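Local coordinates for protein fructuronate-tagaturonate epimerase UxaE from Cohnella laeviribosi in complex with 1 glycerol (Cohnella laeviribosi, PDB 6IL9) that probably interconverts D-fructuronate and D-tagaturonate by epimerisation, using a zinc-containing TIM barrel, at residues 125-133 and 441-449; 48-56 and 71-79. One frame throughout, in Å; residues are numbered along the deposited sequence.

In the fold
The two contacts belong to different parts of one chain. Contact 2 closes first along the sequence and joins helix 49-53 to helix 69-78 beside the five-stranded antiparallel sheet. Contact 1 pairs helix 125-131, which directly follows barrel strand 117-124, with the distant helix 442-446. The centre of contact 2 is about 28 Å, and that of contact 1 about 16 Å, from the centre of the chain. The centres of contact 1 and contact 2 are about 31 Å apart. The nearest atoms of contact 1 and contact 2 are about 10 Å apart, too far to touch. Contact 1 lies close to the metal site of H161, D273 and H343: the side chain of E127 is about 9 Å from the zinc ion and about 5 Å from a bound glycerol.

Contact 1: residues 125-133 and 441-449; sequences IRELALTGR and TYGLLLQAK
Y442 reaches from its helix across residues 127-131. Its CG, between the backbone N and the carbonyl carbon (chi1 68°), sends the ring along the neighbouring helix. The first ring atoms to touch beyond CB are CD2 and CE2, where T131 CG2 lies in the ring plane, 3.7 Å from Y442 CE2. Farther out, L130 CD1 sits 3.7 Å from Y442 CZ. The tip, Y442 OH, lies 3.3 Å from E127 CG and is hydrogen-bonded to Y405 OH. E127 OE1 accepts from S124 N and OE2 forms a salt bridge with R99, which makes a cation-pi contact with the Y442 ring. An alanine in place of Y442 is likely to open a gap beside L130 and T131 and leave Y405 without this hydroxyl partner. G443 CA is 3.2 Å from L130 O, and a CB on G443 would run into L130 CB. Q447 CG packs on L130 O at 3.1 Å. T131 OG1 turns back to E127 O at 2.7 Å, leaving CG2 for the tyrosine. With short axes 23° apart and 8.7 Å at closest, the C-terminal turn of helix 125-131, after the second TIM-barrel strand, meets the start of helix 442-446, beyond the barrel strands, in staggered, nearly end-to-end packing.

Contact 2: residues 48-56 and 71-79; sequences GKLYDELRG and NRLVLNRHF
E53 and H78 make a straight His-carboxylate hydrogen bond, H78 NE2 to E53 OE1 at 2.6 Å with an N-H...O angle of 177°. The carboxylate oxygen lies in the imidazole plane, but the donor meets it from above the carboxylate plane. R77 adds a side-on grip: its NE and NH1 both bond to that same oxygen, NH1 at 2.8 Å, and the guanidinium and carboxylate planes are 59° apart. Three N-H groups thus converge on OE1, which would probably favour the charged carboxylate. This is the more solvent-facing side, where E53 OE2 takes a bond from a water that is also weakly held by R77 NE.

The packed side is mostly apolar, closed at one end by a polar pair. L50 CB covers one face of the H78 ring, a CH-pi contact of 4.1 Å to the centroid. The L50 methyls divide between two partners: CD1 packs on V74 CG1, and CD2 lies 3.7 Å from F79 CE2. V74 CG1 also meets E53 CB and, at 3.9 Å, L54 CD2, so it fills the space between the helices. The polar exception lies beyond L54, where the N71 amide pairs with the backbone of R55: R55 N donates to N71 OD1 in a nearly straight bond of 2.9 Å, while N71 ND2 returns a bond to R55 O, each on a lone pair in the carbonyl plane.

The short helix axes run antiparallel, at 166° and 10.3 Å. L50, L54 and F79 rest on V31 of strand 29-36. R72 turns away from residues 48-56 to helix 135-149, while N71 and L75 touch both Y144 of that helix and the antiparallel sheet, N71 at C65 and L75 at L42.

Contact 1: residues 125-133 and 441-449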
ATOM      1  N   ILE A 125      -5.033   8.254  -2.387  1.00 26.06           N
ATOM      2  CA  ILE A 125      -5.292   9.638  -2.775  1.00 26.53           C
ATOM      3  C   ILE A 125      -4.991  10.579  -1.615  1.00 25.49           C
ATOM      4  O   ILE A 125      -4.396  11.649  -1.798  1.00 25.58           O
ATOM      5  CB  ILE A 125      -6.746   9.786  -3.267  1.00 28.98           C
ATOM      6  CG1 ILE A 125      -6.944   9.031  -4.577  1.00 31.07           C
ATOM      7  CG2 ILE A 125      -7.101  11.247  -3.444  1.00 32.86           C
ATOM      8  CD1 ILE A 125      -6.137   9.599  -5.729  1.00 28.73           C
ATOM      9  N   ARG A 126      -5.383  10.185  -0.397  1.00 24.94           N
ATOM     10  CA  ARG A 126      -5.087  10.993   0.781  1.00 26.52           C
ATOM     11  C   ARG A 126      -3.586  11.101   1.023  1.00 22.90           C
ATOM     12  O   ARG A 126      -3.080  12.177   1.356  1.00 23.28           O
ATOM     13  CB  ARG A 126      -5.781  10.399   2.008  1.00 30.60           C
ATOM     14  CG  ARG A 126      -5.328  11.015   3.328  1.00 32.89           C
ATOM     15  CD  ARG A 126      -6.278  10.658   4.442  1.00 36.11           C
ATOM     16  NE  ARG A 126      -7.618  11.168   4.166  1.00 42.55           N
ATOM     17  CZ  ARG A 126      -8.738  10.514   4.455  1.00 46.27           C
ATOM     18  NH1 ARG A 126      -8.677   9.319   5.033  1.00 47.39           N
ATOM     19  NH2 ARG A 126      -9.915  11.052   4.163  1.00 45.36           N
ATOM     20  N   GLU A 127      -2.856   9.993   0.870  1.00 22.61           N
ATOM     21  CA  GLU A 127      -1.408  10.043   1.053  1.00 19.76           C
ATOM     22  C   GLU A 127      -0.747  10.983   0.053  1.00 21.09           C
ATOM     23  O   GLU A 127       0.195  11.702   0.399  1.00 21.72           O
ATOM     24  CB  GLU A 127      -0.817   8.644   0.925  1.00 19.03           C
ATOM     25  CG  GLU A 127      -0.929   7.826   2.182  1.00 21.17           C
ATOM     26  CD  GLU A 127      -0.572   6.368   1.957  1.00 21.82           C
ATOM     27  OE1 GLU A 127      -1.126   5.739   1.022  1.00 23.90           O
ATOM     28  OE2 GLU A 127       0.268   5.846   2.722  1.00 19.90           O
ATOM     29  N   LEU A 128      -1.201  10.963  -1.203  1.00 20.70           N
ATOM     30  CA  LEU A 128      -0.671  11.909  -2.182  1.00 21.28           C
ATOM     31  C   LEU A 128      -0.946  13.342  -1.753  1.00 23.49           C
ATOM     32  O   LEU A 128      -0.066  14.205  -1.840  1.00 24.29           O
ATOM     33  CB  LEU A 128      -1.284  11.656  -3.555  1.00 22.75           C
ATOM     34  CG  LEU A 128      -0.991  10.308  -4.212  1.00 21.77           C
ATOM     35  CD1 LEU A 128      -1.746  10.210  -5.531  1.00 23.29           C
ATOM     36  CD2 LEU A 128       0.511  10.122  -4.407  1.00 20.05           C
ATOM     37  N   ALA A 129      -2.164  13.610  -1.281  1.00 23.79           N
ATOM     38  CA  ALA A 129      -2.536  14.967  -0.889  1.00 26.52           C
ATOM     39  C   ALA A 129      -1.747  15.439   0.327  1.00 28.16           C
ATOM     40  O   ALA A 129      -1.333  16.603   0.395  1.00 29.70           O
ATOM     41  CB  ALA A 129      -4.040  15.028  -0.619  1.00 27.05           C
ATOM     42  N   LEU A 130      -1.518  14.554   1.297  1.00 23.72           N
ATOM     43  CA  LEU A 130      -0.812  14.934   2.513  1.00 24.66           C
ATOM     44  C   LEU A 130       0.693  15.043   2.320  1.00 26.27           C
ATOM     45  O   LEU A 130       1.357  15.707   3.123  1.00 30.03           O
ATOM     46  CB  LEU A 130      -1.106  13.929   3.634  1.00 23.64           C
ATOM     47  CG  LEU A 130      -2.538  13.896   4.185  1.00 27.44           C
ATOM     48  CD1 LEU A 130      -2.638  13.010   5.420  1.00 27.65           C
ATOM     49  CD2 LEU A 130      -3.012  15.306   4.499  1.00 36.58           C
ATOM     50  N   THR A 131       1.251  14.399   1.290  1.00 25.72           N
ATOM     51  CA  THR A 131       2.678  14.464   1.007  1.00 22.06           C
ATOM     52  C   THR A 131       3.016  15.398  -0.149  1.00 26.24           C
ATOM     53  O   THR A 131       4.199  15.668  -0.374  1.00 25.91           O
ATOM     54  CB  THR A 131       3.248  13.065   0.681  1.00 23.41           C
ATOM     55  OG1 THR A 131       2.587  12.515  -0.470  1.00 22.83           O
ATOM     56  CG2 THR A 131       3.092  12.101   1.867  1.00 23.84           C
ATOM     57  N   GLY A 132       2.019  15.868  -0.896  1.00 28.47           N
ATOM     58  CA  GLY A 132       2.287  16.683  -2.065  1.00 26.37           C
ATOM     59  C   GLY A 132       2.913  15.941  -3.220  1.00 27.88           C
ATOM     60  O   GLY A 132       3.630  16.546  -4.026  1.00 28.00           O
ATOM     61  N   ARG A 133       2.667  14.642  -3.327  1.00 25.24           N
ATOM     62  CA  ARG A 133       3.217  13.827  -4.397  1.00 22.48           C
ATOM     63  C   ARG A 133       2.124  13.469  -5.393  1.00 21.86           C
ATOM     64  O   ARG A 133       0.939  13.690  -5.152  1.00 24.70           O
ATOM     65  CB  ARG A 133       3.873  12.565  -3.826  1.00 22.93           C
ATOM     66  CG  ARG A 133       4.984  12.888  -2.848  1.00 25.06           C
ATOM     67  CD  ARG A 133       5.513  11.627  -2.203  1.00 22.69           C
ATOM     68  NE  ARG A 133       6.401  10.902  -3.102  1.00 24.27           N
ATOM     69  CZ  ARG A 133       6.417   9.577  -3.223  1.00 24.25           C
ATOM     70  NH1 ARG A 133       5.569   8.835  -2.506  1.00 25.85           N
ATOM     71  NH2 ARG A 133       7.277   8.998  -4.060  1.00 22.42           N
ATOM     72  N   THR A 441       0.931  11.559  11.611  1.00 18.67           N
ATOM     73  CA  THR A 441       1.340  12.942  11.400  1.00 17.44           C
ATOM     74  C   THR A 441       2.356  13.087  10.271  1.00 17.10           C
ATOM     75  O   THR A 441       2.965  14.149  10.143  1.00 19.96           O
ATOM     76  CB  THR A 441       1.907  13.543  12.696  1.00 19.01           C
ATOM     77  OG1 THR A 441       2.948  12.709  13.230  1.00 17.24           O
ATOM     78  CG2 THR A 441       0.795  13.735  13.761  1.00 19.93           C
ATOM     79  N   TYR A 442       2.533  12.056   9.437  1.00 17.26           N
ATOM     80  CA  TYR A 442       3.529  12.126   8.359  1.00 16.93           C
ATOM     81  C   TYR A 442       3.289  13.322   7.446  1.00 19.82           C
ATOM     82  O   TYR A 442       4.244  14.003   7.041  1.00 19.90           O
ATOM     83  CB  TYR A 442       3.515  10.835   7.537  1.00 16.24           C
ATOM     84  CG  TYR A 442       2.242  10.634   6.731  1.00 16.21           C
ATOM     85  CD1 TYR A 442       1.066  10.210   7.335  1.00 17.33           C
ATOM     86  CD2 TYR A 442       2.211  10.899   5.364  1.00 17.73           C
ATOM     87  CE1 TYR A 442      -0.102  10.040   6.599  1.00 17.20           C
ATOM     88  CE2 TYR A 442       1.051  10.731   4.621  1.00 20.43           C
ATOM     89  CZ  TYR A 442      -0.102  10.307   5.245  1.00 17.21           C
ATOM     90  OH  TYR A 442      -1.244  10.135   4.503  1.00 20.58           O
ATOM     91  N   GLY A 443       2.029  13.581   7.093  1.00 17.87           N
ATOM     92  CA  GLY A 443       1.739  14.662   6.161  1.00 20.63           C
ATOM     93  C   GLY A 443       2.010  16.023   6.774  1.00 22.73           C
ATOM     94  O   GLY A 443       2.652  16.881   6.158  1.00 22.55           O
ATOM     95  N   LEU A 444       1.547  16.226   8.012  1.00 20.84           N
ATOM     96  CA  LEU A 444       1.815  17.475   8.726  1.00 22.67           C
ATOM     97  C   LEU A 444       3.309  17.722   8.895  1.00 24.70           C
ATOM     98  O   LEU A 444       3.761  18.870   8.862  1.00 24.51           O
ATOM     99  CB  LEU A 444       1.165  17.442  10.107  1.00 26.10           C
ATOM    100  CG  LEU A 444      -0.343  17.365  10.208  1.00 33.28           C
ATOM    101  CD1 LEU A 444      -0.686  16.978  11.633  1.00 25.46           C
ATOM    102  CD2 LEU A 444      -0.941  18.710   9.831  1.00 34.17           C
ATOM    103  N   LEU A 445       4.078  16.666   9.161  1.00 19.16           N
ATOM    104  CA  LEU A 445       5.514  16.829   9.366  1.00 19.09           C
ATOM    105  C   LEU A 445       6.227  17.114   8.051  1.00 18.57           C
ATOM    106  O   LEU A 445       7.079  18.011   7.973  1.00 21.66           O
ATOM    107  CB  LEU A 445       6.093  15.571  10.016  1.00 19.42           C
ATOM    108  CG  LEU A 445       5.739  15.365  11.489  1.00 18.73           C
ATOM    109  CD1 LEU A 445       5.982  13.914  11.917  1.00 17.69           C
ATOM    110  CD2 LEU A 445       6.556  16.307  12.366  1.00 19.11           C
ATOM    111  N   LEU A 446       5.895  16.346   7.012  1.00 19.04           N
ATOM    112  CA  LEU A 446       6.569  16.475   5.720  1.00 20.78           C
ATOM    113  C   LEU A 446       6.294  17.827   5.081  1.00 25.53           C
ATOM    114  O   LEU A 446       7.172  18.399   4.420  1.00 22.72           O
ATOM    115  CB  LEU A 446       6.108  15.352   4.787  1.00 21.60           C
ATOM    116  CG  LEU A 446       7.005  14.176   4.391  1.00 34.01           C
ATOM    117  CD1 LEU A 446       8.366  14.159   5.084  1.00 27.79           C
ATOM    118  CD2 LEU A 446       6.252  12.844   4.566  1.00 24.53           C
ATOM    119  N   GLN A 447       5.083  18.350   5.247  1.00 24.50           N
ATOM    120  CA  GLN A 447       4.725  19.608   4.606  1.00 26.88           C
ATOM    121  C   GLN A 447       4.953  20.822   5.503  1.00 27.02           C
ATOM    122  O   GLN A 447       4.707  21.948   5.062  1.00 28.29           O
ATOM    123  CB  GLN A 447       3.266  19.559   4.134  1.00 28.26           C
ATOM    124  CG  GLN A 447       2.967  18.359   3.242  1.00 33.11           C
ATOM    125  CD  GLN A 447       2.955  18.686   1.754  1.00 39.71           C
ATOM    126  OE1 GLN A 447       4.001  18.933   1.142  1.00 43.10           O
ATOM    127  NE2 GLN A 447       1.762  18.672   1.159  1.00 41.66           N
ATOM    128  N   ALA A 448       5.446  20.627   6.725  1.00 22.22           N
ATOM    129  CA  ALA A 448       5.643  21.739   7.648  1.00 23.77           C
ATOM    130  C   ALA A 448       6.678  22.722   7.112  1.00 26.43           C
ATOM    131  O   ALA A 448       7.694  22.329   6.538  1.00 24.63           O
ATOM    132  CB  ALA A 448       6.088  21.224   9.014  1.00 24.91           C
ATOM    133  N   LYS A 449       6.426  24.011   7.314  1.00 29.14           N
ATOM    134  CA  LYS A 449       7.332  25.029   6.807  1.00 27.18           C
ATOM    135  C   LYS A 449       7.626  26.064   7.883  1.00 25.01           C
ATOM    136  O   LYS A 449       6.910  26.182   8.885  1.00 24.00           O
ATOM    137  CB  LYS A 449       6.765  25.694   5.545  1.00 28.42           C
ATOM    138  CG  LYS A 449       6.977  24.830   4.301  1.00 30.61           C
ATOM    139  CD  LYS A 449       5.862  24.975   3.306  1.00 36.84           C
ATOM    140  CE  LYS A 449       5.754  23.721   2.443  1.00 35.34           C
ATOM    141  NZ  LYS A 449       7.087  23.279   1.946  1.00 35.10           N
TER

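Contact 2: residues 48-56 and 71-79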
ATOM      1  N   GLY A  48      23.653   4.204 -29.181  1.00 33.09           N
ATOM      2  CA  GLY A  48      22.429   3.442 -29.330  1.00 39.18           C
ATOM      3  C   GLY A  48      21.219   4.290 -29.032  1.00 36.43           C
ATOM      4  O   GLY A  48      21.317   5.403 -28.515  1.00 34.70           O
ATOM      5  N   LYS A  49      20.049   3.735 -29.374  1.00 35.54           N
ATOM      6  CA  LYS A  49      18.806   4.471 -29.170  1.00 35.27           C
ATOM      7  C   LYS A  49      18.549   4.731 -27.694  1.00 32.61           C
ATOM      8  O   LYS A  49      17.953   5.754 -27.343  1.00 31.43           O
ATOM      9  CB  LYS A  49      17.622   3.718 -29.780  1.00 37.37           C
ATOM     10  CG  LYS A  49      17.535   3.810 -31.303  1.00 42.44           C
ATOM     11  CD  LYS A  49      16.243   3.195 -31.832  1.00 47.84           C
ATOM     12  CE  LYS A  49      16.081   1.753 -31.371  1.00 50.61           C
ATOM     13  NZ  LYS A  49      17.308   0.935 -31.614  1.00 55.39           N
ATOM     14  N   LEU A  50      18.978   3.821 -26.818  1.00 33.21           N
ATOM     15  CA  LEU A  50      18.834   4.069 -25.388  1.00 33.97           C
ATOM     16  C   LEU A  50      19.666   5.275 -24.968  1.00 30.13           C
ATOM     17  O   LEU A  50      19.171   6.172 -24.278  1.00 28.98           O
ATOM     18  CB  LEU A  50      19.227   2.822 -24.594  1.00 32.02           C
ATOM     19  CG  LEU A  50      19.273   2.980 -23.071  1.00 32.32           C
ATOM     20  CD1 LEU A  50      17.966   3.561 -22.543  1.00 33.05           C
ATOM     21  CD2 LEU A  50      19.591   1.648 -22.398  1.00 32.75           C
ATOM     22  N   TYR A  51      20.935   5.324 -25.398  1.00 31.81           N
ATOM     23  CA  TYR A  51      21.778   6.478 -25.091  1.00 30.93           C
ATOM     24  C   TYR A  51      21.158   7.773 -25.606  1.00 33.20           C
ATOM     25  O   TYR A  51      21.191   8.804 -24.923  1.00 30.94           O
ATOM     26  CB  TYR A  51      23.178   6.283 -25.684  1.00 30.79           C
ATOM     27  CG  TYR A  51      24.179   7.374 -25.327  1.00 34.92           C
ATOM     28  CD1 TYR A  51      24.207   8.588 -26.018  1.00 31.39           C
ATOM     29  CD2 TYR A  51      25.101   7.187 -24.302  1.00 33.54           C
ATOM     30  CE1 TYR A  51      25.118   9.582 -25.693  1.00 34.17           C
ATOM     31  CE2 TYR A  51      26.019   8.175 -23.975  1.00 32.05           C
ATOM     32  CZ  TYR A  51      26.021   9.369 -24.672  1.00 34.51           C
ATOM     33  OH  TYR A  51      26.932  10.347 -24.342  1.00 35.60           O
ATOM     34  N   ASP A  52      20.590   7.739 -26.815  1.00 36.16           N
ATOM     35  CA  ASP A  52      20.085   8.963 -27.428  1.00 35.26           C
ATOM     36  C   ASP A  52      18.837   9.466 -26.722  1.00 32.58           C
ATOM     37  O   ASP A  52      18.624  10.681 -26.616  1.00 31.24           O
ATOM     38  CB  ASP A  52      19.793   8.724 -28.910  1.00 35.22           C
ATOM     39  CG  ASP A  52      21.015   8.278 -29.681  1.00 38.83           C
ATOM     40  OD1 ASP A  52      22.137   8.680 -29.312  1.00 38.97           O
ATOM     41  OD2 ASP A  52      20.855   7.527 -30.665  1.00 46.12           O
ATOM     42  N   GLU A  53      17.996   8.547 -26.236  1.00 32.44           N
ATOM     43  CA  GLU A  53      16.702   8.929 -25.683  1.00 30.37           C
ATOM     44  C   GLU A  53      16.803   9.401 -24.238  1.00 27.00           C
ATOM     45  O   GLU A  53      16.007  10.242 -23.810  1.00 26.78           O
ATOM     46  CB  GLU A  53      15.725   7.757 -25.802  1.00 31.10           C
ATOM     47  CG  GLU A  53      15.306   7.473 -27.244  1.00 34.20           C
ATOM     48  CD  GLU A  53      14.735   6.080 -27.448  1.00 38.48           C
ATOM     49  OE1 GLU A  53      14.330   5.438 -26.453  1.00 33.32           O
ATOM     50  OE2 GLU A  53      14.699   5.624 -28.615  1.00 36.84           O
ATOM     51  N   LEU A  54      17.765   8.887 -23.482  1.00 27.26           N
ATOM     52  CA  LEU A  54      17.984   9.398 -22.137  1.00 26.86           C
ATOM     53  C   LEU A  54      18.405  10.861 -22.184  1.00 31.30           C
ATOM     54  O   LEU A  54      19.157  11.286 -23.069  1.00 30.44           O
ATOM     55  CB  LEU A  54      19.041   8.567 -21.416  1.00 26.22           C
ATOM     56  CG  LEU A  54      18.616   7.139 -21.084  1.00 27.96           C
ATOM     57  CD1 LEU A  54      19.834   6.291 -20.732  1.00 28.46           C
ATOM     58  CD2 LEU A  54      17.606   7.159 -19.941  1.00 27.09           C
ATOM     59  N   ARG A  55      17.896  11.637 -21.236  1.00 28.80           N
ATOM     60  CA  ARG A  55      18.236  13.043 -21.091  1.00 30.15           C
ATOM     61  C   ARG A  55      19.262  13.183 -19.975  1.00 30.12           C
ATOM     62  O   ARG A  55      19.020  12.748 -18.843  1.00 29.10           O
ATOM     63  CB  ARG A  55      16.989  13.879 -20.797  1.00 32.84           C
ATOM     64  CG  ARG A  55      17.225  15.381 -20.796  1.00 44.62           C
ATOM     65  CD  ARG A  55      15.996  16.140 -21.298  1.00 53.25           C
ATOM     66  NE  ARG A  55      15.675  17.288 -20.453  1.00 60.54           N
ATOM     67  CZ  ARG A  55      14.963  18.338 -20.854  1.00 64.33           C
ATOM     68  NH1 ARG A  55      14.720  19.337 -20.014  1.00 63.68           N
ATOM     69  NH2 ARG A  55      14.498  18.391 -22.094  1.00 67.18           N
ATOM     70  N   GLY A  56      20.404  13.779 -20.296  1.00 29.63           N
ATOM     71  CA  GLY A  56      21.428  13.989 -19.298  1.00 26.83           C
ATOM     72  C   GLY A  56      22.539  14.854 -19.847  1.00 32.05           C
ATOM     73  O   GLY A  56      22.437  15.402 -20.945  1.00 34.01           O
ATOM     74  N   ASN A  71      13.010  10.077 -17.965  1.00 21.37           N
ATOM     75  CA  ASN A  71      13.986   9.011 -18.132  1.00 20.77           C
ATOM     76  C   ASN A  71      13.435   7.673 -17.659  1.00 20.85           C
ATOM     77  O   ASN A  71      13.857   6.625 -18.158  1.00 22.56           O
ATOM     78  CB  ASN A  71      15.278   9.361 -17.395  1.00 21.61           C
ATOM     79  CG  ASN A  71      16.149  10.325 -18.184  1.00 22.44           C
ATOM     80  OD1 ASN A  71      16.027  10.428 -19.411  1.00 25.50           O
ATOM     81  ND2 ASN A  71      17.033  11.036 -17.484  1.00 25.37           N
ATOM     82  N   ARG A  72      12.486   7.684 -16.718  1.00 21.47           N
ATOM     83  CA  ARG A  72      11.831   6.435 -16.341  1.00 20.38           C
ATOM     84  C   ARG A  72      11.025   5.876 -17.504  1.00 20.82           C
ATOM     85  O   ARG A  72      10.998   4.659 -17.723  1.00 19.94           O
ATOM     86  CB  ARG A  72      10.932   6.645 -15.118  1.00 20.65           C
ATOM     87  CG  ARG A  72      10.434   5.352 -14.495  1.00 19.56           C
ATOM     88  CD  ARG A  72       9.048   4.953 -15.036  1.00 19.80           C
ATOM     89  NE  ARG A  72       8.003   5.795 -14.467  1.00 20.60           N
ATOM     90  CZ  ARG A  72       6.702   5.637 -14.682  1.00 21.43           C
ATOM     91  NH1 ARG A  72       6.268   4.663 -15.470  1.00 19.81           N
ATOM     92  NH2 ARG A  72       5.839   6.458 -14.103  1.00 22.20           N
ATOM     93  N   LEU A  73      10.370   6.748 -18.267  1.00 23.53           N
ATOM     94  CA  LEU A  73       9.603   6.271 -19.413  1.00 22.58           C
ATOM     95  C   LEU A  73      10.526   5.689 -20.473  1.00 23.36           C
ATOM     96  O   LEU A  73      10.187   4.695 -21.124  1.00 22.69           O
ATOM     97  CB  LEU A  73       8.753   7.405 -19.983  1.00 23.73           C
ATOM     98  CG  LEU A  73       7.766   8.038 -18.997  1.00 27.98           C
ATOM     99  CD1 LEU A  73       7.027   9.210 -19.617  1.00 27.62           C
ATOM    100  CD2 LEU A  73       6.778   6.988 -18.515  1.00 27.21           C
ATOM    101  N   VAL A  74      11.713   6.275 -20.635  1.00 23.36           N
ATOM    102  CA  VAL A  74      12.706   5.702 -21.541  1.00 23.65           C
ATOM    103  C   VAL A  74      13.127   4.316 -21.063  1.00 21.21           C
ATOM    104  O   VAL A  74      13.199   3.360 -21.848  1.00 23.61           O
ATOM    105  CB  VAL A  74      13.911   6.647 -21.671  1.00 21.61           C
ATOM    106  CG1 VAL A  74      14.950   6.040 -22.593  1.00 25.32           C
ATOM    107  CG2 VAL A  74      13.452   8.012 -22.153  1.00 25.15           C
ATOM    108  N   LEU A  75      13.396   4.172 -19.761  1.00 21.85           N
ATOM    109  CA  LEU A  75      13.757   2.854 -19.246  1.00 22.32           C
ATOM    110  C   LEU A  75      12.615   1.859 -19.446  1.00 21.78           C
ATOM    111  O   LEU A  75      12.852   0.689 -19.766  1.00 22.58           O
ATOM    112  CB  LEU A  75      14.136   2.939 -17.765  1.00 22.19           C
ATOM    113  CG  LEU A  75      15.437   3.639 -17.368  1.00 23.26           C
ATOM    114  CD1 LEU A  75      15.733   3.367 -15.895  1.00 23.80           C
ATOM    115  CD2 LEU A  75      16.597   3.186 -18.228  1.00 27.05           C
ATOM    116  N   ASN A  76      11.369   2.314 -19.268  1.00 22.76           N
ATOM    117  CA  ASN A  76      10.216   1.446 -19.487  1.00 21.35           C
ATOM    118  C   ASN A  76      10.211   0.880 -20.901  1.00 24.47           C
ATOM    119  O   ASN A  76       9.864  -0.289 -21.110  1.00 22.89           O
ATOM    120  CB  ASN A  76       8.916   2.217 -19.250  1.00 20.87           C
ATOM    121  CG  ASN A  76       8.549   2.362 -17.774  1.00 21.31           C
ATOM    122  OD1 ASN A  76       7.631   3.112 -17.454  1.00 23.46           O
ATOM    123  ND2 ASN A  76       9.247   1.658 -16.884  1.00 19.68           N
ATOM    124  N   ARG A  77      10.584   1.701 -21.890  1.00 22.83           N
ATOM    125  CA  ARG A  77      10.541   1.247 -23.276  1.00 24.91           C
ATOM    126  C   ARG A  77      11.594   0.184 -23.561  1.00 27.78           C
ATOM    127  O   ARG A  77      11.341  -0.757 -24.321  1.00 32.39           O
ATOM    128  CB  ARG A  77      10.709   2.433 -24.225  1.00 28.90           C
ATOM    129  CG  ARG A  77      10.864   2.017 -25.696  1.00 36.92           C
ATOM    130  CD  ARG A  77      10.680   3.188 -26.656  1.00 42.66           C
ATOM    131  NE  ARG A  77      11.527   4.333 -26.320  1.00 39.79           N
ATOM    132  CZ  ARG A  77      11.110   5.400 -25.641  1.00 38.76           C
ATOM    133  NH1 ARG A  77      11.954   6.397 -25.377  1.00 34.69           N
ATOM    134  NH2 ARG A  77       9.853   5.469 -25.221  1.00 33.77           N
ATOM    135  N   HIS A  78      12.776   0.306 -22.958  1.00 25.02           N
ATOM    136  CA  HIS A  78      13.879  -0.593 -23.262  1.00 27.42           C
ATOM    137  C   HIS A  78      14.014  -1.750 -22.279  1.00 28.01           C
ATOM    138  O   HIS A  78      14.697  -2.732 -22.591  1.00 29.78           O
ATOM    139  CB  HIS A  78      15.195   0.194 -23.309  1.00 29.38           C
ATOM    140  CG  HIS A  78      15.229   1.238 -24.384  1.00 32.37           C
ATOM    141  ND1 HIS A  78      15.844   1.034 -25.601  1.00 36.27           N
ATOM    142  CD2 HIS A  78      14.711   2.489 -24.429  1.00 31.63           C
ATOM    143  CE1 HIS A  78      15.707   2.114 -26.348  1.00 34.45           C
ATOM    144  NE2 HIS A  78      15.026   3.013 -25.661  1.00 36.35           N
ATOM    145  N   PHE A  79      13.389  -1.665 -21.109  1.00 27.07           N
ATOM    146  CA  PHE A  79      13.513  -2.690 -20.076  1.00 25.09           C
ATOM    147  C   PHE A  79      12.122  -2.999 -19.543  1.00 23.64           C
ATOM    148  O   PHE A  79      11.653  -2.371 -18.582  1.00 24.18           O
ATOM    149  CB  PHE A  79      14.459  -2.235 -18.969  1.00 23.41           C
ATOM    150  CG  PHE A  79      15.839  -1.916 -19.459  1.00 24.56           C
ATOM    151  CD1 PHE A  79      16.731  -2.933 -19.749  1.00 25.01           C
ATOM    152  CD2 PHE A  79      16.238  -0.597 -19.647  1.00 23.90           C
ATOM    153  CE1 PHE A  79      18.007  -2.646 -20.203  1.00 28.34           C
ATOM    154  CE2 PHE A  79      17.516  -0.303 -20.105  1.00 28.15           C
ATOM    155  CZ  PHE A  79      18.400  -1.334 -20.383  1.00 28.48           C
TER
HETATM  156  O   HOH W   1      13.126   3.498 -28.940  1.00 42.70           O